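Local atomic coordinates of lysine-specific demethylase REF6 (Arabidopsis thaliana, PDB entry 6A58), a protein that removes methyl groups from a di- or trimethylated lysine of histone H3, activating genes, and binds DNA through its C-terminal C2H2 zinc fingers. Residues G102-V107 with T116-S121; L76-K81 with E95-H100; M41-N46 with F58-L63. One frame throughout, in Å; residues are numbered along the deposited sequence. Where two conformers were deposited one is given.

Contact 1: residues G102-V107 with T116-S121; sequences GARPYV and TFRFVS
In the beta hairpin of the fourth C2H2 zinc finger, Tyr106 and Phe117 form an antiparallel hydrogen-bonded pair: Phe117 N gives to Tyr106 O over 2.8 Å, and Tyr106 N returns a longer bond to Phe117 O. Phe117 also meets the ring of the zinc ligand His126. Tyrosine suits its place because it offers both a broad ring and a polar tip. Val120 CB lies over one ring face in a CH-pi contact, 4.1 Å from the centre of the Tyr106 ring, while Arg118 O sits at the edge. A water that accepts from Val120 N is also bonded to Tyr106 OH, 3.0 Å away. An alanine in place of Tyr106 would probably leave Val120 CB without its aromatic neighbour and the water with one partner fewer. Arg104 is bent at chi2 and chi3 (-69°), which places NE for a weak bond to Thr116 OG1; NH1 bonds Thr116 O at 2.8 Å, from above the carbonyl plane. Its guanidinium has Arg118 N over its centre. Arg104 NH2 also approaches Arg118 NH2 to 3.3 Å, the two guanidinium planes 75° apart. These like charges would repel, a cost that the Thr116 carbonyl probably offsets in part for Arg104.

Contact 2: residues L76-K81 with E95-H100; sequences LKCPWK and EHIRVH. With ZN (zinc ion), chain D.
His100 and Trp80 lie flat against each other in an offset stack, the imidazole and the five-membered ring of the indole only 3° from parallel. The two side chains slide past one another in opposite directions, which carries His100 CB over the indole, 3.4 Å from the centre of the Trp80 five-membered ring, and brings Trp80 CD1 above the rim of the imidazole. A first torsion roughly anti to the backbone N (chi1 -151°) sets Trp80 CG against that imidazole. Tryptophan suits the place because its wide surface takes both the CB and the ring of the histidine.

The edge of the same imidazole is committed to zinc: His100 NE2 binds the ion at 2.1 Å. His96 NE2, one helical turn earlier, binds it at the same length, and Cys78 SG binds the zinc at 2.3 Å; Cys83 completes the site of this third C2H2 finger. Cys78 SG therefore lies at the edges of both imidazoles. It also accepts from Trp80 N over 3.5 Å, a nearly straight N-H...S bond at 164°, so Trp80 meets the zinc ligands twice, Cys78 SG through its backbone N-H and His100 through its ring.

Ile97, between the two histidines in sequence, meets Pro79 tip to tip, with Ile97 CD1 3.6 Å from Pro79 CD. The contact is made by hydrocarbon alone, the isoleucine reaching the proline ring with its terminal methyl.

The N-H directed at the sulfur would draw off part of its negative charge, and the stack is likely to restrict rotation of the His100 ring, keeping NE2 turned to the zinc.

Contact 3: residues M41-N46 with F58-L63; sequences MLHKRN and FSHKYL. With ZN (zinc ion), chain B.
Metal coordination joins His43 and His60, whose NE2 atoms bind one zinc ion: His43 NE2 at 2.1 Å and His60 NE2 at 2.2 Å. Their rings stand nearly perpendicular, with planes at 86°, and His43 NE2 lies near the plane of the His60 ring, at its edge. The zinc lies off the axis of the His60 ring, 2.7 Å from His60 CE1 but 3.5 Å from His60 CD2. Imidazole suits both places, each ring presenting one nitrogen to the ion; Cys25 and Cys30 supply the other two ligands.

The fold here departs from a self-contained C2H2 finger. The first finger is degenerate: its helix 37-44 provides His43, whereas the second histidine, His60, stands at the start of helix 60-70 in the next finger. Between them the first helix closes in a Schellman motif, with Asn46 as the C-prime residue; asparagine readily takes the positive phi (58°) needed there.

Van der Waals packing is carried by Leu63 and Asn46. Leu63 has CG anti to the backbone N (chi1 175°), which carries its fork across to the first helix: CD2 lies 3.4 Å from His43 CE1, and Leu63 CD1 3.6 Å from Asn46 O. The Asn46 amide lies against the entry to the second helix, its ND2 3.3 Å from His60 CA and its OD1 beside Ser59 C.

Among polar interactions, Asn46 makes a backbone hydrogen bond with Phe57. Ser59, N-cap of helix 60-70, accepts a weak capping bond at OG from Tyr62 N, its short hydroxyl reaching forward to the first turn.

Overall arrangement
Along the chain the contacts come in series: contact 3, then contact 2, then contact 1. Contact 3 couples helices 37-44 and 60-70 of the first two fingers. Its centre is about 36 Å from that of contact 2 and about 40 Å from that of contact 1, on the opposite side of the chain's centre, and it touches neither. Contacts 1 and 2 have centres about 15 Å apart and do meet: helix 90-101, which carries 95-100, is followed by strand 106-107 after a short linker, and Arg98 NH1 probably hydrogen-bonds Arg118 O. The third and fourth fingers thus pack together, separated from the first pair. All four are required for DNA binding, and this extended arrangement is consistent with that.

Contact 1: residues G102-V107 with T116-S121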
loop_
_atom_site.group_PDB
_atom_site.type_symbol
_atom_site.label_atom_id
_atom_site.label_comp_id
_atom_site.label_asym_id
_atom_site.label_seq_id
_atom_site.Cartn_x
_atom_site.Cartn_y
_atom_site.Cartn_z
ATOM N N GLY A 102 -14.933 -11.787 -13.431
ATOM C CA GLY A 102 -14.972 -13.235 -13.222
ATOM C C GLY A 102 -13.694 -13.955 -13.621
ATOM O O GLY A 102 -13.676 -15.183 -13.689
ATOM N N ALA A 103 -12.619 -13.200 -13.859
ATOM C CA ALA A 103 -11.349 -13.785 -14.294
ATOM C C ALA A 103 -10.732 -14.626 -13.179
ATOM O O ALA A 103 -10.746 -14.219 -12.019
ATOM C CB ALA A 103 -10.385 -12.687 -14.715
ATOM N N ARG A 104 -10.206 -15.795 -13.544
ATOM C CA ARG A 104 -9.476 -16.674 -12.625
ATOM C C ARG A 104 -8.150 -17.014 -13.318
ATOM O O ARG A 104 -8.023 -18.087 -13.910
ATOM C CB ARG A 104 -10.272 -17.954 -12.322
ATOM C CG ARG A 104 -11.699 -17.752 -11.829
ATOM C CD ARG A 104 -11.768 -17.280 -10.390
ATOM N NE ARG A 104 -11.341 -18.292 -9.414
ATOM C CZ ARG A 104 -11.466 -18.170 -8.089
ATOM N NH1 ARG A 104 -11.038 -19.135 -7.284
ATOM N NH2 ARG A 104 -12.026 -17.093 -7.548
ATOM N N PRO A 105 -7.164 -16.091 -13.270
ATOM C CA PRO A 105 -5.959 -16.258 -14.110
ATOM C C PRO A 105 -5.036 -17.429 -13.762
ATOM O O PRO A 105 -4.293 -17.896 -14.634
ATOM C CB PRO A 105 -5.202 -14.936 -13.904
ATOM C CG PRO A 105 -6.212 -13.972 -13.383
ATOM C CD PRO A 105 -7.133 -14.806 -12.546
ATOM N N TYR A 106 -5.073 -17.878 -12.511
ATOM C CA TYR A 106 -4.113 -18.853 -12.001
ATOM C C TYR A 106 -4.770 -20.222 -11.944
ATOM O O TYR A 106 -5.728 -20.422 -11.198
ATOM C CB TYR A 106 -3.600 -18.393 -10.639
ATOM C CG TYR A 106 -3.160 -16.949 -10.687
ATOM C CD1 TYR A 106 -1.938 -16.591 -11.256
ATOM C CD2 TYR A 106 -3.991 -15.926 -10.222
ATOM C CE1 TYR A 106 -1.545 -15.266 -11.337
ATOM C CE2 TYR A 106 -3.606 -14.596 -10.300
ATOM C CZ TYR A 106 -2.381 -14.270 -10.860
ATOM O OH TYR A 106 -1.996 -12.958 -10.943
ATOM N N VAL A 107 -4.261 -21.146 -12.762
ATOM C CA VAL A 107 -4.819 -22.489 -12.894
ATOM C C VAL A 107 -3.780 -23.488 -12.402
ATOM O O VAL A 107 -2.621 -23.439 -12.823
ATOM C CB VAL A 107 -5.186 -22.808 -14.361
ATOM C CG1 VAL A 107 -5.912 -24.148 -14.458
ATOM C CG2 VAL A 107 -6.035 -21.684 -14.955
ATOM N N THR A 116 -8.851 -23.256 -9.898
ATOM C CA THR A 116 -8.464 -21.920 -10.370
ATOM C C THR A 116 -8.535 -20.892 -9.244
ATOM O O THR A 116 -9.244 -21.090 -8.248
ATOM C CB THR A 116 -9.356 -21.424 -11.520
ATOM O OG1 THR A 116 -10.670 -21.139 -11.020
ATOM C CG2 THR A 116 -9.434 -22.452 -12.643
ATOM N N PHE A 117 -7.800 -19.794 -9.415
ATOM C CA PHE A 117 -7.674 -18.747 -8.390
ATOM C C PHE A 117 -7.714 -17.360 -9.021
ATOM O O PHE A 117 -7.271 -17.177 -10.157
ATOM C CB PHE A 117 -6.381 -18.954 -7.585
ATOM C CG PHE A 117 -6.260 -20.338 -7.036
ATOM C CD1 PHE A 117 -6.821 -20.656 -5.809
ATOM C CD2 PHE A 117 -5.658 -21.348 -7.785
ATOM C CE1 PHE A 117 -6.749 -21.949 -5.313
ATOM C CE2 PHE A 117 -5.589 -22.643 -7.297
ATOM C CZ PHE A 117 -6.136 -22.940 -6.061
ATOM N N ARG A 118 -8.278 -16.403 -8.283
ATOM C CA ARG A 118 -8.399 -15.016 -8.738
ATOM C C ARG A 118 -7.149 -14.200 -8.421
ATOM O O ARG A 118 -6.770 -13.327 -9.205
ATOM C CB ARG A 118 -9.619 -14.349 -8.095
ATOM C CG ARG A 118 -9.972 -12.992 -8.695
ATOM C CD ARG A 118 -11.233 -12.386 -8.091
ATOM N NE ARG A 118 -12.321 -13.353 -7.952
ATOM C CZ ARG A 118 -13.035 -13.872 -8.954
ATOM N NH1 ARG A 118 -12.806 -13.546 -10.234
ATOM N NH2 ARG A 118 -13.993 -14.752 -8.671
ATOM N N PHE A 119 -6.543 -14.466 -7.262
ATOM C CA PHE A 119 -5.352 -13.749 -6.798
ATOM C C PHE A 119 -4.181 -14.723 -6.700
ATOM O O PHE A 119 -4.368 -15.888 -6.347
ATOM C CB PHE A 119 -5.593 -13.104 -5.425
ATOM C CG PHE A 119 -6.934 -12.430 -5.280
ATOM C CD1 PHE A 119 -7.427 -11.586 -6.274
ATOM C CD2 PHE A 119 -7.698 -12.620 -4.131
ATOM C CE1 PHE A 119 -8.660 -10.961 -6.127
ATOM C CE2 PHE A 119 -8.931 -11.996 -3.982
ATOM C CZ PHE A 119 -9.413 -11.167 -4.983
ATOM N N VAL A 120 -2.979 -14.237 -7.007
ATOM C CA VAL A 120 -1.774 -15.077 -6.981
ATOM C C VAL A 120 -1.447 -15.603 -5.573
ATOM O O VAL A 120 -0.958 -16.723 -5.441
ATOM C CB VAL A 120 -0.549 -14.355 -7.604
ATOM C CG1 VAL A 120 -0.013 -13.257 -6.693
ATOM C CG2 VAL A 120 0.549 -15.356 -7.944
ATOM N N SER A 121 -1.729 -14.806 -4.539
ATOM C CA SER A 121 -1.523 -15.222 -3.144
ATOM C C SER A 121 -2.353 -16.452 -2.757
ATOM O O SER A 121 -1.893 -17.289 -1.977
ATOM C CB SER A 121 -1.821 -14.070 -2.179
ATOM O OG SER A 121 -3.154 -13.607 -2.322
HETATM O O HOH W 1 -2.866 -11.666 -8.347
#

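Contact 2: residues L76-K81 with E95-H100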
loop_
_atom_site.group_PDB
_atom_site.type_symbol
_atom_site.label_atom_id
_atom_site.label_comp_id
_atom_site.label_asym_id
_atom_site.label_seq_id
_atom_site.Cartn_x
_atom_site.Cartn_y
_atom_site.Cartn_z
ATOM N N LEU A 76 -7.265 5.441 -5.720
ATOM C CA LEU A 76 -7.574 4.742 -6.968
ATOM C C LEU A 76 -8.985 4.159 -6.935
ATOM O O LEU A 76 -9.246 3.209 -6.195
ATOM C CB LEU A 76 -6.543 3.635 -7.198
ATOM C CG LEU A 76 -5.074 4.084 -7.222
ATOM C CD1 LEU A 76 -4.168 2.881 -7.409
ATOM C CD2 LEU A 76 -4.829 5.131 -8.301
ATOM N N LYS A 77 -9.879 4.732 -7.743
ATOM C CA LYS A 77 -11.285 4.312 -7.792
ATOM C C LYS A 77 -11.448 3.127 -8.728
ATOM O O LYS A 77 -10.782 3.043 -9.756
ATOM C CB LYS A 77 -12.184 5.452 -8.282
ATOM C CG LYS A 77 -12.327 6.612 -7.309
ATOM C CD LYS A 77 -13.380 7.604 -7.783
ATOM C CE LYS A 77 -13.805 8.548 -6.669
ATOM N NZ LYS A 77 -12.688 9.405 -6.187
ATOM N N CYS A 78 -12.347 2.216 -8.370
ATOM C CA CYS A 78 -12.711 1.125 -9.264
ATOM C C CYS A 78 -13.382 1.703 -10.513
ATOM O O CYS A 78 -14.255 2.565 -10.392
ATOM C CB CYS A 78 -13.664 0.158 -8.570
ATOM S SG CYS A 78 -14.118 -1.248 -9.613
ATOM N N PRO A 79 -12.977 1.237 -11.711
ATOM C CA PRO A 79 -13.561 1.753 -12.950
ATOM C C PRO A 79 -14.906 1.128 -13.342
ATOM O O PRO A 79 -15.492 1.565 -14.329
ATOM C CB PRO A 79 -12.503 1.396 -13.993
ATOM C CG PRO A 79 -11.924 0.126 -13.485
ATOM C CD PRO A 79 -11.884 0.283 -11.990
ATOM N N TRP A 80 -15.381 0.135 -12.588
ATOM C CA TRP A 80 -16.623 -0.583 -12.912
ATOM C C TRP A 80 -17.819 0.261 -12.476
ATOM O O TRP A 80 -17.974 0.537 -11.286
ATOM C CB TRP A 80 -16.633 -1.936 -12.187
ATOM C CG TRP A 80 -17.388 -3.043 -12.863
ATOM C CD1 TRP A 80 -18.582 -3.571 -12.478
ATOM C CD2 TRP A 80 -16.965 -3.794 -14.007
ATOM N NE1 TRP A 80 -18.943 -4.596 -13.325
ATOM C CE2 TRP A 80 -17.973 -4.744 -14.279
ATOM C CE3 TRP A 80 -15.838 -3.746 -14.838
ATOM C CZ2 TRP A 80 -17.879 -5.653 -15.341
ATOM C CZ3 TRP A 80 -15.748 -4.641 -15.893
ATOM C CH2 TRP A 80 -16.762 -5.583 -16.133
ATOM N N LYS A 81 -18.660 0.673 -13.426
ATOM C CA LYS A 81 -19.829 1.502 -13.105
ATOM C C LYS A 81 -20.682 0.839 -12.026
ATOM O O LYS A 81 -20.914 -0.370 -12.072
ATOM C CB LYS A 81 -20.692 1.752 -14.344
ATOM C CG LYS A 81 -20.066 2.667 -15.381
ATOM C CD LYS A 81 -20.786 2.573 -16.720
ATOM C CE LYS A 81 -22.205 3.112 -16.656
ATOM N NZ LYS A 81 -22.909 2.983 -17.963
ATOM N N GLU A 95 -6.530 -6.568 -8.877
ATOM C CA GLU A 95 -7.062 -7.812 -8.309
ATOM C C GLU A 95 -8.571 -7.717 -8.074
ATOM O O GLU A 95 -9.315 -8.632 -8.431
ATOM C CB GLU A 95 -6.333 -8.189 -7.013
ATOM C CG GLU A 95 -4.957 -8.794 -7.255
ATOM C CD GLU A 95 -4.293 -9.336 -5.998
ATOM O OE1 GLU A 95 -4.829 -9.154 -4.882
ATOM O OE2 GLU A 95 -3.218 -9.952 -6.132
ATOM N N HIS A 96 -9.016 -6.602 -7.496
ATOM C CA HIS A 96 -10.444 -6.373 -7.255
ATOM C C HIS A 96 -11.305 -6.408 -8.519
ATOM O O HIS A 96 -12.398 -6.983 -8.503
ATOM C CB HIS A 96 -10.682 -5.047 -6.533
ATOM C CG HIS A 96 -12.111 -4.606 -6.561
ATOM N ND1 HIS A 96 -13.071 -5.153 -5.740
ATOM C CD2 HIS A 96 -12.746 -3.688 -7.327
ATOM C CE1 HIS A 96 -14.236 -4.584 -5.993
ATOM N NE2 HIS A 96 -14.066 -3.691 -6.951
ATOM N N ILE A 97 -10.824 -5.797 -9.601
ATOM C CA ILE A 97 -11.583 -5.742 -10.863
ATOM C C ILE A 97 -11.912 -7.153 -11.380
ATOM O O ILE A 97 -12.959 -7.360 -12.003
ATOM C CB ILE A 97 -10.852 -4.897 -11.937
ATOM C CG1 ILE A 97 -10.816 -3.422 -11.518
ATOM C CG2 ILE A 97 -11.538 -5.002 -13.296
ATOM C CD1 ILE A 97 -9.745 -2.607 -12.210
ATOM N N ARG A 98 -11.049 -8.127 -11.090
ATOM C CA ARG A 98 -11.312 -9.520 -11.460
ATOM C C ARG A 98 -12.593 -10.084 -10.832
ATOM O O ARG A 98 -13.195 -10.999 -11.394
ATOM C CB ARG A 98 -10.126 -10.425 -11.112
ATOM C CG ARG A 98 -8.845 -10.094 -11.866
ATOM C CD ARG A 98 -7.673 -10.875 -11.307
ATOM N NE ARG A 98 -6.405 -10.330 -11.784
ATOM C CZ ARG A 98 -5.220 -10.520 -11.196
ATOM N NH1 ARG A 98 -5.100 -11.262 -10.098
ATOM N NH2 ARG A 98 -4.135 -9.954 -11.721
ATOM N N VAL A 99 -13.007 -9.545 -9.683
ATOM C CA VAL A 99 -14.280 -9.939 -9.055
ATOM C C VAL A 99 -15.441 -9.609 -9.995
ATOM O O VAL A 99 -16.367 -10.406 -10.137
ATOM C CB VAL A 99 -14.496 -9.263 -7.675
ATOM C CG1 VAL A 99 -15.851 -9.632 -7.080
ATOM C CG2 VAL A 99 -13.377 -9.642 -6.711
ATOM N N HIS A 100 -15.373 -8.445 -10.640
ATOM C CA HIS A 100 -16.398 -8.017 -11.592
ATOM C C HIS A 100 -16.342 -8.779 -12.910
ATOM O O HIS A 100 -17.386 -9.112 -13.470
ATOM C CB HIS A 100 -16.267 -6.528 -11.909
ATOM C CG HIS A 100 -16.425 -5.629 -10.723
ATOM N ND1 HIS A 100 -17.503 -5.703 -9.868
ATOM C CD2 HIS A 100 -15.658 -4.607 -10.276
ATOM C CE1 HIS A 100 -17.380 -4.783 -8.928
ATOM N NE2 HIS A 100 -16.274 -4.098 -9.158
HETATM ZN ZN ZN D . -15.312 -2.536 -8.188
#

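Contact 3: residues M41-N46 with F58-L63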
loop_
_atom_site.group_PDB
_atom_site.type_symbol
_atom_site.label_atom_id
_atom_site.label_comp_id
_atom_site.label_asym_id
_atom_site.label_seq_id
_atom_site.Cartn_x
_atom_site.Cartn_y
_atom_site.Cartn_z
ATOM N N MET A 41 12.729 20.043 11.260
ATOM C CA MET A 41 13.692 19.614 12.285
ATOM C C MET A 41 13.142 18.475 13.147
ATOM O O MET A 41 13.855 17.506 13.435
ATOM C CB MET A 41 14.109 20.795 13.166
ATOM C CG MET A 41 14.985 21.809 12.451
ATOM S SD MET A 41 15.535 23.148 13.527
ATOM C CE MET A 41 14.139 24.258 13.552
ATOM N N LEU A 42 11.872 18.583 13.531
ATOM C CA LEU A 42 11.208 17.522 14.289
ATOM C C LEU A 42 11.092 16.242 13.457
ATOM O O LEU A 42 11.275 15.137 13.974
ATOM C CB LEU A 42 9.830 17.978 14.784
ATOM C CG LEU A 42 9.843 19.141 15.789
ATOM C CD1 LEU A 42 8.435 19.655 16.040
ATOM C CD2 LEU A 42 10.517 18.745 17.095
ATOM N N HIS A 43 10.817 16.399 12.162
ATOM C CA HIS A 43 10.800 15.279 11.227
ATOM C C HIS A 43 12.155 14.561 11.136
ATOM O O HIS A 43 12.196 13.333 11.104
ATOM C CB HIS A 43 10.367 15.768 9.842
ATOM C CG HIS A 43 10.411 14.710 8.788
ATOM N ND1 HIS A 43 9.523 13.658 8.758
ATOM C CD2 HIS A 43 11.223 14.550 7.717
ATOM C CE1 HIS A 43 9.790 12.891 7.717
ATOM N NE2 HIS A 43 10.822 13.406 7.073
ATOM N N LYS A 44 13.248 15.320 11.112
ATOM C CA LYS A 44 14.598 14.733 11.080
ATOM C C LYS A 44 14.988 14.002 12.378
ATOM O O LYS A 44 15.920 13.192 12.369
ATOM C CB LYS A 44 15.642 15.783 10.699
ATOM C CG LYS A 44 15.536 16.192 9.243
ATOM C CD LYS A 44 16.479 17.324 8.901
ATOM C CE LYS A 44 16.316 17.725 7.447
ATOM N NZ LYS A 44 17.260 18.801 7.046
ATOM N N ARG A 45 14.272 14.295 13.470
ATOM C CA ARG A 45 14.382 13.544 14.730
ATOM C C ARG A 45 13.406 12.360 14.786
ATOM O O ARG A 45 13.185 11.766 15.849
ATOM C CB ARG A 45 14.149 14.479 15.917
ATOM C CG ARG A 45 15.290 15.459 16.142
ATOM C CD ARG A 45 14.918 16.524 17.147
ATOM N NE ARG A 45 14.454 15.964 18.417
ATOM C CZ ARG A 45 13.928 16.674 19.413
ATOM N NH1 ARG A 45 13.795 18.000 19.321
ATOM N NH2 ARG A 45 13.524 16.049 20.518
ATOM N N ASN A 46 12.826 12.006 13.634
ATOM C CA ASN A 46 11.930 10.860 13.486
ATOM C C ASN A 46 10.697 10.900 14.387
ATOM O O ASN A 46 10.242 9.866 14.884
ATOM C CB ASN A 46 12.719 9.550 13.642
ATOM C CG ASN A 46 13.852 9.437 12.639
ATOM O OD1 ASN A 46 14.985 9.126 12.998
ATOM N ND2 ASN A 46 13.553 9.713 11.380
ATOM N N PHE A 58 13.286 5.015 15.710
ATOM C CA PHE A 58 14.740 4.832 15.738
ATOM C C PHE A 58 15.407 5.197 14.412
ATOM O O PHE A 58 16.575 5.590 14.390
ATOM C CB PHE A 58 15.083 3.384 16.121
ATOM C CG PHE A 58 16.556 3.135 16.302
ATOM C CD1 PHE A 58 17.221 3.615 17.426
ATOM C CD2 PHE A 58 17.282 2.428 15.346
ATOM C CE1 PHE A 58 18.582 3.394 17.595
ATOM C CE2 PHE A 58 18.641 2.202 15.511
ATOM C CZ PHE A 58 19.293 2.685 16.635
ATOM N N SER A 59 14.669 5.052 13.315
ATOM C CA SER A 59 15.173 5.401 11.996
ATOM C C SER A 59 14.099 6.082 11.169
ATOM O O SER A 59 12.913 6.060 11.502
ATOM C CB SER A 59 15.670 4.151 11.260
ATOM O OG SER A 59 14.593 3.432 10.683
ATOM N N HIS A 60 14.547 6.654 10.065
ATOM C CA HIS A 60 13.671 7.336 9.135
ATOM C C HIS A 60 12.740 6.371 8.386
ATOM O O HIS A 60 11.612 6.734 8.061
ATOM C CB HIS A 60 14.512 8.156 8.166
ATOM C CG HIS A 60 13.738 9.216 7.466
ATOM N ND1 HIS A 60 13.050 8.967 6.303
ATOM C CD2 HIS A 60 13.518 10.515 7.771
ATOM C CE1 HIS A 60 12.448 10.071 5.911
ATOM N NE2 HIS A 60 12.720 11.030 6.779
ATOM N N LYS A 61 13.202 5.144 8.133
ATOM C CA LYS A 61 12.364 4.114 7.506
ATOM C C LYS A 61 11.163 3.734 8.383
ATOM O O LYS A 61 10.044 3.609 7.879
ATOM C CB LYS A 61 13.189 2.863 7.173
ATOM C CG LYS A 61 12.502 1.921 6.197
ATOM C CD LYS A 61 13.367 0.715 5.858
ATOM C CE LYS A 61 13.387 -0.304 6.986
ATOM N NZ LYS A 61 14.025 -1.584 6.566
ATOM N N TYR A 62 11.402 3.553 9.684
ATOM C CA TYR A 62 10.324 3.281 10.653
ATOM C C TYR A 62 9.287 4.406 10.713
ATOM O O TYR A 62 8.085 4.143 10.811
ATOM C CB TYR A 62 10.890 3.050 12.062
ATOM C CG TYR A 62 11.553 1.701 12.275
ATOM C CD1 TYR A 62 10.832 0.517 12.127
ATOM C CD2 TYR A 62 12.891 1.611 12.667
ATOM C CE1 TYR A 62 11.429 -0.719 12.337
ATOM C CE2 TYR A 62 13.497 0.379 12.881
ATOM C CZ TYR A 62 12.763 -0.782 12.715
ATOM O OH TYR A 62 13.359 -2.002 12.926
ATOM N N LEU A 63 9.761 5.650 10.668
ATOM C CA LEU A 63 8.892 6.832 10.680
ATOM C C LEU A 63 7.937 6.862 9.483
ATOM O O LEU A 63 6.732 7.059 9.650
ATOM C CB LEU A 63 9.742 8.106 10.682
ATOM C CG LEU A 63 9.013 9.452 10.588
ATOM C CD1 LEU A 63 8.271 9.743 11.881
ATOM C CD2 LEU A 63 9.991 10.560 10.224
HETATM ZN ZN ZN B . 11.989 12.658 5.523
#